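Local coordinates for Fe-regulated protein B (Neisseria meningitidis, PDB 4AIP) that transports iron across the meningococcal outer membrane as a TonB-dependent transporter, possibly in siderophore-bound form, at residues B[269-283]-B[298-312]. Numbering follows the deposited sequence.
Sequences SHMKDQHRGIRTVRE and RQAPAYRETTQSNTN. With N8E (3,6,9,12,15-pentaoxatricosan-1-ol), chain F.
Asn310 O is gripped from several sides. Met271 N donates to it at 2.7 Å, a water donates at 2.7 Å from Asn310 O, and the CA-H of His270 lies close by. The same water also meets Ser269 OG. These residues belong to two neighbouring antiparallel strands of the transmembrane beta-barrel of a TonB-dependent receptor. Paired backbone bonds continue from Ser269-Asn312 to Arg279-Ala302.

One face carries His270, Lys272, Arg276, Ile278, Tyr303 and Thr311. His270 ND1 and Thr311 OG1 share a hydrogen bond of 2.8 Å, at the edge of the ring. With CG anti to the backbone N (chi1 178°), the imidazole turns ND1 to Thr311 and CD2 to the detergent N8E. CD2 of His270 packs 3.3 Å from C05 of N8E, and Lys272 CE also touches the alkyl tail. Val199 and Phe193 of the second subunit pack on His270 and Thr311. Further along, Arg276 lies alongside Tyr303, with guanidinium and ring planes 83° apart. Glu305 OE2 sits over the centre of the guanidinium, so the attraction is of charge alone. Arg276 binds L-glutamate in another structure of this protein.

The other face looks toward the plug domain. Asp273 OD2 accepts from Asp140 N, and the His275 ring stacks on Phe137. Met271 bends at chi3, and its CE meets Asn310 CB at 3.6 Å.

At Gly277 the chain turns a corner. Beyond it, Ile278 CG2 packs 3.7 Å from Pro301 CB. Arg279 NH2 forms a salt bridge with Glu283 OE1, which also bonds Thr103. Past the strands, Val281 N donates to Gln299 O. Arg298 NH1 sits toward the rim of one face of the Arg282 guanidinium, bringing like charges together, and donates to Arg293 O. Arg282 NH1 reaches Arg298 O at 3.0 Å, nearly straight at 173°, from above the carbonyl plane.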
ATOM      1  N   SER B 269      -7.684   7.617  21.020  1.00  9.22           N
ATOM      2  CA  SER B 269      -6.675   8.035  20.097  1.00 10.83           C
ATOM      3  C   SER B 269      -5.916   6.810  19.575  1.00  9.95           C
ATOM      4  O   SER B 269      -5.586   5.935  20.393  1.00  8.47           O
ATOM      5  CB  SER B 269      -5.774   8.938  20.914  1.00 13.01           C
ATOM      6  OG  SER B 269      -4.553   9.205  20.286  1.00 19.99           O
ATOM      7  N   HIS B 270      -5.663   6.692  18.264  1.00  9.60           N
ATOM      8  CA  HIS B 270      -4.685   5.702  17.824  1.00 11.16           C
ATOM      9  C   HIS B 270      -3.697   6.379  16.915  1.00 11.32           C
ATOM     10  O   HIS B 270      -4.128   7.077  15.984  1.00 11.62           O
ATOM     11  CB  HIS B 270      -5.289   4.475  17.127  1.00 13.52           C
ATOM     12  CG  HIS B 270      -4.251   3.509  16.641  1.00 17.47           C
ATOM     13  ND1 HIS B 270      -3.731   2.527  17.444  1.00 19.48           N
ATOM     14  CD2 HIS B 270      -3.609   3.397  15.455  1.00 19.49           C
ATOM     15  CE1 HIS B 270      -2.831   1.833  16.777  1.00 20.24           C
ATOM     16  NE2 HIS B 270      -2.715   2.360  15.574  1.00 21.01           N
ATOM     17  N   MET B 271      -2.402   6.180  17.175  1.00  9.95           N
ATOM     18  CA  MET B 271      -1.402   6.759  16.339  1.00 12.05           C
ATOM     19  C   MET B 271      -0.483   5.704  15.771  1.00 12.19           C
ATOM     20  O   MET B 271      -0.160   4.724  16.448  1.00 12.33           O
ATOM     21  CB  MET B 271      -0.614   7.763  17.110  1.00 14.14           C
ATOM     22  CG  MET B 271       0.767   7.811  16.611  1.00 19.07           C
ATOM     23  SD  MET B 271       1.898   8.818  17.503  1.00 26.86           S
ATOM     24  CE  MET B 271       2.255   7.947  18.973  1.00 22.76           C
ATOM     25  N   LYS B 272      -0.037   5.921  14.531  1.00 12.58           N
ATOM     26  CA  LYS B 272       0.968   5.053  13.983  1.00 13.15           C
ATOM     27  C   LYS B 272       1.985   5.911  13.254  1.00 12.71           C
ATOM     28  O   LYS B 272       1.599   6.836  12.559  1.00 12.75           O
ATOM     29  CB  LYS B 272       0.358   4.000  13.052  1.00 15.07           C
ATOM     30  CG  LYS B 272       1.404   3.096  12.558  1.00 18.31           C
ATOM     31  CD  LYS B 272       1.068   2.310  11.330  1.00 20.51           C
ATOM     32  CE  LYS B 272       0.273   1.118  11.621  1.00 23.57           C
ATOM     33  NZ  LYS B 272       0.842   0.029  10.815  1.00 23.12           N
ATOM     34  N   ASP B 273       3.272   5.533  13.379  1.00 13.22           N
ATOM     35  CA  ASP B 273       4.400   6.250  12.800  1.00 14.14           C
ATOM     36  C   ASP B 273       5.289   5.175  12.198  1.00 14.35           C
ATOM     37  O   ASP B 273       5.810   4.308  12.926  1.00 14.11           O
ATOM     38  CB  ASP B 273       5.173   6.855  13.985  1.00 17.12           C
ATOM     39  CG  ASP B 273       5.902   8.177  13.641  1.00 19.64           C
ATOM     40  OD1 ASP B 273       6.651   8.221  12.639  1.00 20.23           O
ATOM     41  OD2 ASP B 273       5.769   9.140  14.424  1.00 21.26           O
ATOM     42  N   GLN B 274       5.531   5.196  10.907  1.00 14.62           N
ATOM     43  CA  GLN B 274       6.271   4.077  10.334  1.00 15.17           C
ATOM     44  C   GLN B 274       7.369   4.483   9.328  1.00 15.19           C
ATOM     45  O   GLN B 274       7.160   5.348   8.451  1.00 12.51           O
ATOM     46  CB  GLN B 274       5.263   3.161   9.671  1.00 16.22           C
ATOM     47  CG  GLN B 274       5.856   1.958   9.137  1.00 18.92           C
ATOM     48  CD  GLN B 274       4.832   1.018   8.611  1.00 21.41           C
ATOM     49  OE1 GLN B 274       4.758  -0.127   9.060  1.00 23.60           O
ATOM     50  NE2 GLN B 274       4.014   1.476   7.684  1.00 19.75           N
ATOM     51  N   HIS B 275       8.504   3.797   9.419  1.00 15.12           N
ATOM     52  CA  HIS B 275       9.568   4.036   8.479  1.00 17.14           C
ATOM     53  C   HIS B 275       9.875   2.798   7.698  1.00 18.59           C
ATOM     54  O   HIS B 275      10.086   1.761   8.306  1.00 21.08           O
ATOM     55  CB  HIS B 275      10.839   4.393   9.204  1.00 17.61           C
ATOM     56  CG  HIS B 275      10.728   5.550  10.144  1.00 19.38           C
ATOM     57  ND1 HIS B 275      11.703   5.827  11.074  1.00 19.61           N
ATOM     58  CD2 HIS B 275       9.791   6.516  10.288  1.00 20.35           C
ATOM     59  CE1 HIS B 275      11.366   6.900  11.762  1.00 19.81           C
ATOM     60  NE2 HIS B 275      10.219   7.353  11.292  1.00 20.14           N
ATOM     61  N   ARG B 276       9.983   2.897   6.365  1.00 18.39           N
ATOM     62  CA  ARG B 276      10.337   1.724   5.560  1.00 17.48           C
ATOM     63  C   ARG B 276      11.365   2.034   4.510  1.00 15.84           C
ATOM     64  O   ARG B 276      11.405   3.130   3.943  1.00 16.33           O
ATOM     65  CB  ARG B 276       9.096   1.117   4.881  1.00 19.12           C
ATOM     66  CG  ARG B 276       8.318   2.097   4.112  1.00 20.50           C
ATOM     67  CD  ARG B 276       6.899   1.981   4.553  1.00 22.98           C
ATOM     68  NE  ARG B 276       6.175   1.210   3.544  1.00 22.26           N
ATOM     69  CZ  ARG B 276       4.949   0.703   3.677  1.00 22.90           C
ATOM     70  NH1 ARG B 276       4.261   0.871   4.796  1.00 21.48           N
ATOM     71  NH2 ARG B 276       4.404  -0.008   2.675  1.00 23.02           N
ATOM     72  N   GLY B 277      12.201   1.064   4.224  1.00 12.74           N
ATOM     73  CA  GLY B 277      13.102   1.212   3.091  1.00 12.21           C
ATOM     74  C   GLY B 277      14.195   0.178   3.175  1.00 11.68           C
ATOM     75  O   GLY B 277      14.187  -0.692   4.058  1.00 12.36           O
ATOM     76  N   ILE B 278      15.136   0.234   2.265  1.00 11.56           N
ATOM     77  CA  ILE B 278      16.221  -0.686   2.340  1.00 14.01           C
ATOM     78  C   ILE B 278      17.228   0.004   3.300  1.00 14.44           C
ATOM     79  O   ILE B 278      17.715   1.132   3.036  1.00 15.22           O
ATOM     80  CB  ILE B 278      16.892  -0.900   0.961  1.00 16.01           C
ATOM     81  CG1 ILE B 278      15.867  -1.109  -0.162  1.00 19.10           C
ATOM     82  CG2 ILE B 278      17.925  -2.002   1.028  1.00 17.33           C
ATOM     83  CD1 ILE B 278      15.163  -2.425  -0.136  1.00 21.81           C
ATOM     84  N   ARG B 279      17.548  -0.672   4.399  1.00 12.72           N
ATOM     85  CA  ARG B 279      18.283  -0.046   5.445  1.00 13.56           C
ATOM     86  C   ARG B 279      19.305  -1.047   5.800  1.00 14.61           C
ATOM     87  O   ARG B 279      19.182  -2.231   5.432  1.00 16.76           O
ATOM     88  CB  ARG B 279      17.396   0.193   6.643  1.00 14.59           C
ATOM     89  CG  ARG B 279      16.225   1.144   6.322  1.00 18.39           C
ATOM     90  CD  ARG B 279      16.669   2.616   6.278  1.00 19.56           C
ATOM     91  NE  ARG B 279      17.024   3.079   7.619  1.00 21.12           N
ATOM     92  CZ  ARG B 279      17.609   4.232   7.929  1.00 21.17           C
ATOM     93  NH1 ARG B 279      17.964   5.086   6.984  1.00 22.10           N
ATOM     94  NH2 ARG B 279      17.882   4.529   9.187  1.00 18.96           N
ATOM     95  N   THR B 280      20.324  -0.599   6.508  1.00 15.75           N
ATOM     96  CA  THR B 280      21.479  -1.415   6.753  1.00 19.13           C
ATOM     97  C   THR B 280      21.340  -2.016   8.138  1.00 20.98           C
ATOM     98  O   THR B 280      20.601  -1.504   8.983  1.00 18.41           O
ATOM     99  CB  THR B 280      22.780  -0.564   6.627  1.00 20.05           C
ATOM    100  OG1 THR B 280      22.792   0.464   7.624  1.00 20.44           O
ATOM    101  CG2 THR B 280      22.808   0.138   5.356  1.00 21.22           C
ATOM    102  N   VAL B 281      21.994  -3.148   8.348  1.00 28.03           N
ATOM    103  CA  VAL B 281      22.054  -3.753   9.671  1.00 33.70           C
ATOM    104  C   VAL B 281      22.780  -2.623  10.345  1.00 36.06           C
ATOM    105  O   VAL B 281      23.708  -2.099   9.752  1.00 39.34           O
ATOM    106  CB  VAL B 281      22.994  -4.992   9.647  1.00 34.45           C
ATOM    107  CG1 VAL B 281      23.205  -5.568  11.091  1.00 36.09           C
ATOM    108  CG2 VAL B 281      22.522  -6.064   8.631  1.00 35.49           C
ATOM    109  N   ARG B 282      22.412  -2.146  11.504  1.00 36.49           N
ATOM    110  CA  ARG B 282      23.240  -0.994  11.995  1.00 37.32           C
ATOM    111  C   ARG B 282      22.992   0.312  11.291  1.00 37.02           C
ATOM    112  O   ARG B 282      23.836   0.768  10.519  1.00 37.60           O
ATOM    113  CB  ARG B 282      24.750  -1.219  11.804  1.00 36.50           C
ATOM    114  CG  ARG B 282      25.401  -2.231  12.672  1.00 37.20           C
ATOM    115  CD  ARG B 282      26.888  -2.235  12.412  1.00 35.69           C
ATOM    116  NE  ARG B 282      27.453  -3.567  12.584  1.00 34.10           N
ATOM    117  CZ  ARG B 282      27.454  -4.525  11.653  1.00 33.77           C
ATOM    118  NH1 ARG B 282      26.931  -4.305  10.444  1.00 31.56           N
ATOM    119  NH2 ARG B 282      27.978  -5.712  11.935  1.00 31.88           N
ATOM    120  N   GLU B 283      21.893   0.972  11.607  1.00 36.16           N
ATOM    121  CA  GLU B 283      21.527   2.197  10.901  1.00 34.37           C
ATOM    122  C   GLU B 283      22.389   3.429  11.191  1.00 35.96           C
ATOM    123  O   GLU B 283      22.254   4.476  10.514  1.00 36.87           O
ATOM    124  CB  GLU B 283      20.080   2.497  11.175  1.00 30.04           C
ATOM    125  CG  GLU B 283      19.238   1.262  10.993  1.00 25.34           C
ATOM    126  CD  GLU B 283      17.773   1.549  11.035  1.00 21.72           C
ATOM    127  OE1 GLU B 283      17.352   2.688  11.428  1.00 21.21           O
ATOM    128  OE2 GLU B 283      17.034   0.614  10.684  1.00 22.05           O
ATOM    129  N   ARG B 298      28.989  -6.959   5.535  1.00 42.22           N
ATOM    130  CA  ARG B 298      28.746  -6.840   6.979  1.00 40.60           C
ATOM    131  C   ARG B 298      27.496  -6.045   7.297  1.00 37.13           C
ATOM    132  O   ARG B 298      26.782  -6.378   8.240  1.00 37.33           O
ATOM    133  CB  ARG B 298      29.930  -6.188   7.683  1.00 42.03           C
ATOM    134  CG  ARG B 298      31.176  -7.061   7.757  1.00 44.89           C
ATOM    135  CD  ARG B 298      32.144  -6.524   8.848  1.00 48.78           C
ATOM    136  NE  ARG B 298      31.794  -6.988  10.205  1.00 50.46           N
ATOM    137  CZ  ARG B 298      31.380  -6.214  11.209  1.00 53.75           C
ATOM    138  NH1 ARG B 298      31.267  -4.896  11.064  1.00 55.23           N
ATOM    139  NH2 ARG B 298      31.100  -6.767  12.385  1.00 55.57           N
ATOM    140  N   GLN B 299      27.263  -5.003   6.488  1.00 31.82           N
ATOM    141  CA  GLN B 299      26.125  -4.078   6.606  1.00 25.89           C
ATOM    142  C   GLN B 299      24.838  -4.549   5.936  1.00 22.85           C
ATOM    143  O   GLN B 299      23.766  -3.966   6.193  1.00 19.98           O
ATOM    144  CB  GLN B 299      26.520  -2.689   6.082  1.00 25.80           C
ATOM    145  CG  GLN B 299      27.297  -1.854   7.087  1.00 25.83           C
ATOM    146  CD  GLN B 299      26.422  -1.400   8.247  1.00 26.43           C
ATOM    147  OE1 GLN B 299      26.041  -2.184   9.104  1.00 21.71           O
ATOM    148  NE2 GLN B 299      26.105  -0.129   8.271  1.00 20.37           N
ATOM    149  N   ALA B 300      24.960  -5.573   5.075  1.00 21.05           N
ATOM    150  CA  ALA B 300      23.845  -6.324   4.487  1.00 18.29           C
ATOM    151  C   ALA B 300      22.500  -5.619   4.478  1.00 16.31           C
ATOM    152  O   ALA B 300      21.609  -5.984   5.207  1.00 16.44           O
ATOM    153  CB  ALA B 300      23.724  -7.735   5.151  1.00 15.55           C
ATOM    154  N   PRO B 301      22.331  -4.614   3.600  1.00 15.91           N
ATOM    155  CA  PRO B 301      21.059  -3.891   3.559  1.00 16.62           C
ATOM    156  C   PRO B 301      19.932  -4.808   3.183  1.00 17.46           C
ATOM    157  O   PRO B 301      20.137  -5.702   2.371  1.00 20.20           O
ATOM    158  CB  PRO B 301      21.274  -2.898   2.450  1.00 14.42           C
ATOM    159  CG  PRO B 301      22.677  -2.621   2.538  1.00 14.21           C
ATOM    160  CD  PRO B 301      23.299  -3.970   2.700  1.00 14.35           C
ATOM    161  N   ALA B 302      18.765  -4.582   3.782  1.00 17.06           N
ATOM    162  CA  ALA B 302      17.588  -5.393   3.553  1.00 16.02           C
ATOM    163  C   ALA B 302      16.393  -4.525   3.801  1.00 16.01           C
ATOM    164  O   ALA B 302      16.509  -3.564   4.557  1.00 15.47           O
ATOM    165  CB  ALA B 302      17.606  -6.514   4.525  1.00 13.38           C
ATOM    166  N   TYR B 303      15.257  -4.831   3.191  1.00 15.51           N
ATOM    167  CA  TYR B 303      14.040  -4.094   3.498  1.00 13.90           C
ATOM    168  C   TYR B 303      13.609  -4.181   5.000  1.00 13.44           C
ATOM    169  O   TYR B 303      13.643  -5.256   5.638  1.00 13.60           O
ATOM    170  CB  TYR B 303      12.911  -4.578   2.607  1.00 12.36           C
ATOM    171  CG  TYR B 303      11.612  -3.848   2.871  1.00 11.00           C
ATOM    172  CD1 TYR B 303      11.409  -2.549   2.404  1.00  8.60           C
ATOM    173  CD2 TYR B 303      10.618  -4.436   3.673  1.00  7.10           C
ATOM    174  CE1 TYR B 303      10.167  -1.878   2.618  1.00  8.05           C
ATOM    175  CE2 TYR B 303       9.406  -3.766   3.947  1.00  7.15           C
ATOM    176  CZ  TYR B 303       9.185  -2.489   3.403  1.00  9.00           C
ATOM    177  OH  TYR B 303       7.941  -1.867   3.685  1.00 11.79           O
ATOM    178  N   ARG B 304      13.172  -3.060   5.534  1.00 13.04           N
ATOM    179  CA  ARG B 304      12.876  -2.943   6.927  1.00 13.14           C
ATOM    180  C   ARG B 304      11.716  -2.018   7.169  1.00 13.42           C
ATOM    181  O   ARG B 304      11.592  -0.978   6.479  1.00 14.50           O
ATOM    182  CB  ARG B 304      14.079  -2.343   7.588  1.00 13.20           C
ATOM    183  CG  ARG B 304      14.216  -2.759   9.003  1.00 17.81           C
ATOM    184  CD  ARG B 304      15.602  -2.977   9.356  1.00 28.10           C
ATOM    185  NE  ARG B 304      15.950  -4.305   8.837  1.00 31.39           N
ATOM    186  CZ  ARG B 304      17.100  -4.580   8.269  1.00 30.75           C
ATOM    187  NH1 ARG B 304      17.929  -3.626   8.199  1.00 20.72           N
ATOM    188  NH2 ARG B 304      17.434  -5.765   7.793  1.00 19.88           N
ATOM    189  N   GLU B 305      10.855  -2.375   8.121  1.00 11.89           N
ATOM    190  CA  GLU B 305       9.882  -1.398   8.634  1.00 12.09           C
ATOM    191  C   GLU B 305      10.086  -1.284  10.122  1.00 12.46           C
ATOM    192  O   GLU B 305      10.261  -2.310  10.829  1.00 13.43           O
ATOM    193  CB  GLU B 305       8.411  -1.789   8.345  1.00 11.69           C
ATOM    194  CG  GLU B 305       8.222  -2.549   7.050  1.00 13.41           C
ATOM    195  CD  GLU B 305       6.756  -2.792   6.644  1.00 16.04           C
ATOM    196  OE1 GLU B 305       5.985  -3.179   7.544  1.00 21.50           O
ATOM    197  OE2 GLU B 305       6.438  -2.659   5.424  1.00 12.56           O
ATOM    198  N   THR B 306      10.077  -0.045  10.607  1.00 11.24           N
ATOM    199  CA  THR B 306      10.185   0.161  12.013  1.00 11.43           C
ATOM    200  C   THR B 306       9.035   1.104  12.386  1.00 11.44           C
ATOM    201  O   THR B 306       8.796   2.104  11.708  1.00 12.12           O
ATOM    202  CB  THR B 306      11.678   0.546  12.500  1.00 11.83           C
ATOM    203  OG1 THR B 306      11.835   1.946  12.582  1.00 15.67           O
ATOM    204  CG2 THR B 306      12.786   0.024  11.563  1.00  7.65           C
ATOM    205  N   THR B 307       8.273   0.734  13.418  1.00 11.98           N
ATOM    206  CA  THR B 307       6.969   1.339  13.673  1.00 11.49           C
ATOM    207  C   THR B 307       6.741   1.701  15.154  1.00 12.72           C
ATOM    208  O   THR B 307       7.142   0.961  16.075  1.00 11.71           O
ATOM    209  CB  THR B 307       5.875   0.340  13.263  1.00 11.98           C
ATOM    210  OG1 THR B 307       6.291  -0.355  12.085  1.00 15.43           O
ATOM    211  CG2 THR B 307       4.621   1.050  12.970  1.00  8.04           C
ATOM    212  N   GLN B 308       6.034   2.793  15.389  1.00 12.40           N
ATOM    213  CA  GLN B 308       5.631   3.150  16.730  1.00 13.13           C
ATOM    214  C   GLN B 308       4.152   3.434  16.682  1.00 13.08           C
ATOM    215  O   GLN B 308       3.678   4.233  15.815  1.00 12.91           O
ATOM    216  CB  GLN B 308       6.391   4.385  17.233  1.00 13.31           C
ATOM    217  CG  GLN B 308       6.395   4.554  18.742  1.00 13.67           C
ATOM    218  CD  GLN B 308       7.103   5.832  19.198  1.00 24.15           C
ATOM    219  OE1 GLN B 308       6.594   6.921  19.025  1.00 31.53           O
ATOM    220  NE2 GLN B 308       8.269   5.688  19.787  1.00 27.27           N
ATOM    221  N   SER B 309       3.419   2.810  17.602  1.00 12.72           N
ATOM    222  CA  SER B 309       1.988   2.902  17.578  1.00 15.15           C
ATOM    223  C   SER B 309       1.555   3.061  18.983  1.00 14.94           C
ATOM    224  O   SER B 309       2.099   2.472  19.935  1.00 14.12           O
ATOM    225  CB  SER B 309       1.285   1.654  17.031  1.00 14.07           C
ATOM    226  OG  SER B 309       2.026   0.981  16.054  1.00 28.03           O
ATOM    227  N   ASN B 310       0.476   3.783  19.120  1.00 14.30           N
ATOM    228  CA  ASN B 310      -0.022   4.040  20.408  1.00 14.17           C
ATOM    229  C   ASN B 310      -1.524   4.134  20.313  1.00 13.82           C
ATOM    230  O   ASN B 310      -2.041   4.977  19.560  1.00 13.54           O
ATOM    231  CB  ASN B 310       0.524   5.394  20.878  1.00 14.63           C
ATOM    232  CG  ASN B 310       0.277   5.612  22.365  1.00 20.23           C
ATOM    233  OD1 ASN B 310       0.141   4.627  23.106  1.00 22.28           O
ATOM    234  ND2 ASN B 310       0.192   6.887  22.808  1.00 33.10           N
ATOM    235  N   THR B 311      -2.217   3.268  21.046  1.00 11.73           N
ATOM    236  CA  THR B 311      -3.624   3.544  21.349  1.00 11.75           C
ATOM    237  C   THR B 311      -3.717   4.064  22.780  1.00 11.19           C
ATOM    238  O   THR B 311      -3.155   3.458  23.693  1.00 10.91           O
ATOM    239  CB  THR B 311      -4.527   2.292  21.238  1.00 12.93           C
ATOM    240  OG1 THR B 311      -4.242   1.561  20.045  1.00 11.94           O
ATOM    241  CG2 THR B 311      -5.933   2.691  21.186  1.00  6.83           C
ATOM    242  N   ASN B 312      -4.416   5.181  22.946  1.00 11.48           N
ATOM    243  CA  ASN B 312      -4.405   5.962  24.175  1.00 11.50           C
ATOM    244  C   ASN B 312      -5.803   6.359  24.562  1.00 10.63           C
ATOM    245  O   ASN B 312      -6.527   6.913  23.731  1.00 11.57           O
ATOM    246  CB  ASN B 312      -3.624   7.261  23.952  1.00 14.19           C
ATOM    247  CG  ASN B 312      -3.444   8.067  25.273  1.00 14.68           C
ATOM    248  OD1 ASN B 312      -2.698   7.648  26.157  1.00 18.05           O
ATOM    249  ND2 ASN B 312      -4.121   9.190  25.405  1.00  9.82           N
TER
HETATM  250  C01 N8E F1743      -3.551   1.252  10.928  1.00 18.27           C
HETATM  251  C02 N8E F1743      -3.391   2.153  12.138  1.00 17.70           C
HETATM  252  C03 N8E F1743      -3.565   3.615  11.755  1.00 18.51           C
HETATM  253  C04 N8E F1743      -5.018   4.074  11.715  1.00 17.44           C
HETATM  254  C05 N8E F1743      -5.497   4.679  13.017  1.00 16.03           C
HETATM  255  C06 N8E F1743      -6.985   4.413  13.240  1.00 12.04           C
HETATM  256  C07 N8E F1743      -7.254   3.113  13.917  1.00 13.15           C
HETATM  257  C08 N8E F1743      -8.549   3.081  14.730  1.00 19.46           C
HETATM  258  O09 N8E F1743      -8.449   3.903  15.884  1.00 19.45           O
HETATM  259  C10 N8E F1743      -9.589   4.006  16.701  1.00 20.92           C
HETATM  260  C11 N8E F1743      -9.554   5.291  17.526  1.00 17.88           C
HETATM  261  O12 N8E F1743     -10.741   6.017  17.283  1.00 19.89           O
HETATM  262  C13 N8E F1743     -10.752   7.110  16.375  1.00 23.12           C
HETATM  263  C14 N8E F1743     -12.228   7.435  16.179  1.00 26.05           C
HETATM  264  O15 N8E F1743     -12.501   7.731  14.804  1.00 34.26           O
HETATM  265  C16 N8E F1743     -13.695   7.133  14.297  1.00 28.91           C
HETATM  266  C17 N8E F1743     -14.880   8.027  14.599  1.00 32.02           C
HETATM  267  O18 N8E F1743     -14.968   8.990  13.544  1.00 32.80           O
HETATM  268  C19 N8E F1743     -15.256  10.327  13.995  1.00 38.51           C
HETATM  269  C20 N8E F1743     -16.726  10.642  14.325  1.00 37.81           C
HETATM  270  O21 N8E F1743     -16.812  11.474  15.494  1.00 35.54           O
HETATM  271  C22 N8E F1743     -17.049  12.842  15.187  1.00 31.44           C
HETATM  272  C23 N8E F1743     -18.242  13.228  16.034  1.00 27.76           C
HETATM  273  O24 N8E F1743     -18.718  14.533  15.654  1.00 29.98           O
HETATM  274  O   HOH W   1      -2.713   7.447  20.378  1.00 13.57           O